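Local structure of aminotransferase (Psychrobacter arcticus 273-4, 3IF2) at residues Asn35-Gly40 with Lys431-Val436; Val403-Ser406 with His410-Glu413. The protein probably transfers amino groups with pyridoxal 5'-phosphate as cofactor, its likely reaction being the valine-pyruvate transamination assigned to its family. All blocks are in the same frame, centred on the assembly; numbering follows the deposited sequence.

Interaction 1: Asn35-Gly40 with Lys431-Val436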
# COMPACT_ATOMS: atom_id res chain seq x y z
N ASN A 35 18.97 -7.42 23.25
CA ASN A 35 19.86 -6.40 22.69
C ASN A 35 19.50 -6.41 21.21
O ASN A 35 20.01 -7.23 20.46
CB ASN A 35 21.35 -6.73 22.91
CG ASN A 35 21.73 -6.87 24.38
OD1 ASN A 35 21.12 -6.25 25.25
ND2 ASN A 35 22.76 -7.66 24.64
N MSE A 36 18.58 -5.53 20.81
CA MSE A 36 18.05 -5.51 19.44
C MSE A 36 18.92 -4.67 18.48
O MSE A 36 18.75 -3.45 18.38
CB MSE A 36 16.57 -5.04 19.47
CG MSE A 36 15.86 -4.86 18.10
SE MSE A 36 16.07 -6.40 16.89
CE MSE A 36 14.87 -5.76 15.48
N LEU A 37 19.86 -5.33 17.80
CA LEU A 37 20.74 -4.71 16.78
C LEU A 37 20.43 -5.19 15.36
O LEU A 37 21.18 -4.88 14.44
CB LEU A 37 22.22 -5.01 17.12
CG LEU A 37 22.73 -4.52 18.47
CD1 LEU A 37 24.18 -4.96 18.67
CD2 LEU A 37 22.57 -3.00 18.57
N GLY A 38 19.32 -5.92 15.18
CA GLY A 38 18.89 -6.47 13.87
C GLY A 38 17.84 -5.72 13.05
O GLY A 38 17.60 -6.07 11.87
N GLY A 39 17.19 -4.72 13.64
CA GLY A 39 16.13 -3.97 12.94
C GLY A 39 16.63 -2.94 11.95
O GLY A 39 17.84 -2.67 11.87
N GLY A 40 15.68 -2.37 11.20
CA GLY A 40 15.89 -1.30 10.23
C GLY A 40 15.12 -0.03 10.56
O GLY A 40 15.04 0.88 9.72
N LYS A 431 29.57 -6.28 23.45
CA LYS A 431 30.25 -7.07 24.50
C LYS A 431 30.03 -8.58 24.27
O LYS A 431 30.99 -9.34 24.27
CB LYS A 431 29.78 -6.67 25.92
CG LYS A 431 30.54 -7.31 27.12
CD LYS A 431 29.89 -6.91 28.45
CE LYS A 431 30.60 -7.46 29.68
NZ LYS A 431 30.68 -8.95 29.68
N VAL A 432 28.77 -8.97 24.02
CA VAL A 432 28.39 -10.38 23.77
C VAL A 432 28.95 -10.86 22.42
O VAL A 432 29.49 -11.96 22.35
CB VAL A 432 26.83 -10.61 23.82
CG1 VAL A 432 26.47 -12.08 23.58
CG2 VAL A 432 26.27 -10.16 25.17
N ILE A 433 28.83 -10.03 21.38
CA ILE A 433 29.44 -10.32 20.06
C ILE A 433 30.94 -10.56 20.20
O ILE A 433 31.47 -11.49 19.61
CB ILE A 433 29.20 -9.18 19.03
CG1 ILE A 433 27.72 -9.14 18.60
CG2 ILE A 433 30.08 -9.37 17.78
CD1 ILE A 433 27.32 -7.88 17.85
N GLY A 434 31.61 -9.75 21.02
CA GLY A 434 33.03 -9.91 21.25
C GLY A 434 33.39 -11.21 21.95
O GLY A 434 34.30 -11.92 21.51
N GLU A 435 32.67 -11.54 23.02
CA GLU A 435 32.92 -12.75 23.80
C GLU A 435 32.72 -14.00 22.95
O GLU A 435 33.64 -14.82 22.84
CB GLU A 435 32.07 -12.79 25.09
CG GLU A 435 32.59 -11.82 26.17
CD GLU A 435 31.61 -11.57 27.32
OE1 GLU A 435 30.38 -11.48 27.06
OE2 GLU A 435 32.07 -11.43 28.48
N VAL A 436 31.56 -14.10 22.30
CA VAL A 436 31.24 -15.26 21.46
C VAL A 436 32.26 -15.48 20.32
O VAL A 436 32.76 -16.60 20.16
CB VAL A 436 29.78 -15.20 20.92
CG1 VAL A 436 29.50 -16.31 19.91
CG2 VAL A 436 28.79 -15.27 22.09
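Leu37 and Ile433 meet methyl to methyl, CD1 of Leu37 lying 4.4 Å from CD1 of Ile433. Each side chain is extended at its far end. In Leu37, CD1 stands anti to CA (chi2 177°), which carries it straight out toward the helix. The CB of Ile433 leaves the helix to one side of 35-40, and the extended ethyl branch (chi2 167°) brings CD1 within range. Beside this pair, Asn35 makes a contact of similar closeness: its ND2 lies 4.3 Å from CG2 of Val432, an amide nitrogen against a methyl, hence no more than a van der Waals touch. The amide has its polar partner elsewhere, since ND2 is hydrogen-bonded to Thr391 OG1. With Asn35 CA and Val432 CA 9.5 Å apart, the backbones stay well separated, and side-chain ends alone bridge them, without a hydrogen bond. Leu37 also rests on Thr425 and Leu426 of the same helix, and both Leu37 and Ile433 touch Ile393, which completes a small apolar cluster. The case is consistent with the small domain of fold-type I aminotransferases, in which an N-terminal segment joins the C-terminal part of the chain; here strand 35-36, parallel to 391-392, packs against helix 423-441.

Interaction 2: Val403-Ser406 with His410-Glu413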
# COMPACT_ATOMS: atom_id res chain seq x y z
N VAL A 403 21.77 -14.69 -6.05
CA VAL A 403 23.05 -15.36 -6.02
C VAL A 403 22.90 -16.65 -5.22
O VAL A 403 22.33 -16.64 -4.14
CB VAL A 403 24.15 -14.48 -5.36
CG1 VAL A 403 25.49 -15.22 -5.28
CG2 VAL A 403 24.31 -13.18 -6.10
N ASP A 404 23.44 -17.74 -5.76
CA ASP A 404 23.48 -19.03 -5.06
C ASP A 404 24.60 -18.89 -4.01
O ASP A 404 25.79 -18.98 -4.33
CB ASP A 404 23.76 -20.17 -6.03
CG ASP A 404 23.77 -21.54 -5.37
OD1 ASP A 404 23.73 -21.65 -4.12
OD2 ASP A 404 23.85 -22.53 -6.12
N VAL A 405 24.19 -18.67 -2.76
CA VAL A 405 25.11 -18.50 -1.64
C VAL A 405 25.53 -19.81 -0.96
O VAL A 405 26.29 -19.75 -0.00
CB VAL A 405 24.52 -17.53 -0.56
CG1 VAL A 405 24.16 -16.20 -1.20
CG2 VAL A 405 23.33 -18.16 0.18
N SER A 406 25.07 -20.98 -1.44
CA SER A 406 25.40 -22.25 -0.78
C SER A 406 26.89 -22.56 -0.67
O SER A 406 27.29 -23.16 0.33
CB SER A 406 24.65 -23.45 -1.40
OG SER A 406 24.83 -23.50 -2.78
N HIS A 410 32.39 -15.77 1.41
CA HIS A 410 32.18 -14.39 1.84
C HIS A 410 30.74 -14.12 2.33
O HIS A 410 30.56 -13.41 3.31
CB HIS A 410 32.58 -13.41 0.75
CG HIS A 410 32.64 -11.98 1.21
ND1 HIS A 410 33.65 -11.50 2.01
CD2 HIS A 410 31.81 -10.94 0.99
CE1 HIS A 410 33.45 -10.22 2.25
NE2 HIS A 410 32.34 -9.85 1.64
N ALA A 411 29.74 -14.72 1.66
CA ALA A 411 28.33 -14.60 2.06
C ALA A 411 27.99 -15.27 3.41
O ALA A 411 26.91 -15.04 3.94
CB ALA A 411 27.39 -15.11 0.94
N HIS A 412 28.89 -16.10 3.94
CA HIS A 412 28.72 -16.74 5.25
C HIS A 412 29.65 -16.17 6.33
O HIS A 412 29.71 -16.73 7.45
CB HIS A 412 28.94 -18.26 5.12
CG HIS A 412 27.93 -18.93 4.25
ND1 HIS A 412 26.59 -18.99 4.58
CD2 HIS A 412 28.05 -19.56 3.06
CE1 HIS A 412 25.93 -19.64 3.64
NE2 HIS A 412 26.80 -19.99 2.70
N GLU A 413 30.35 -15.06 6.04
CA GLU A 413 31.33 -14.46 6.97
C GLU A 413 31.00 -13.05 7.49
O GLU A 413 31.78 -12.50 8.24
CB GLU A 413 32.74 -14.49 6.33
CG GLU A 413 33.34 -15.89 6.27
CD GLU A 413 34.76 -15.93 5.73
OE1 GLU A 413 35.25 -14.90 5.20
OE2 GLU A 413 35.39 -17.02 5.83
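His412 reaches back across a short loop to the carbonyl of Val405, NE2 donating to Val405 O over 2.8 Å. The bond is weak because it is bent, with an angle of only 128° at the hydrogen, and the oxygen sits obliquely to the imidazole. CG of His412 lies anti to its own carbonyl carbon (chi1 -64°), a setting that places the ring beside the backbone N, from where NE2 can reach the Val405 carbonyl. With an alanine at His412, the Val405 carbonyl is likely to lose this donor, and a gap would probably open where the ring now lies. Alongside this bond, the packed inner part consists of Val405 against buried Ala411, whose CB points toward 403-406 and lies 4.0 Å from Val405 CG1; Phe400 packs against both residues. By contrast, the outer side faces solvent. There the CB of exposed Ser406 points away from 410-413, and OG donates to Asp404 OD1 while the backbone N of Ser406 joins the same oxygen at 3.1 Å, forming an Asx turn. Both donors approach from one face of the carboxylate, so that one oxygen takes both bonds. The whole loop links strand 394-395 to strand 414-418; Ala411 O accepts from Ser396 OG, and backbone bonds run from His412 to Thr379, where helix 379-388 begins, and from Glu413 to Phe372 on strand 367-372.

In the fold
Along the sequence, interaction 2 falls wholly between the two segments that interaction 1 joins, one a local loop closure and the other a contact spanning 390 intervening residues. Their centres are 21 Å apart and their nearest atoms about 10 Å apart, so they do not touch. Strand 414-418 offers a covalent and hydrogen-bonded route between them: it follows directly on His410-Glu413, and its Ser418 is backbone-bonded to Leu37. The centres of interactions 1 and 2 lie about 21 Å and 20 Å from the centre of the chain, away from the pyridoxal phosphate site, to which Lys276 and Tyr248 belong; neither contact takes part in that site.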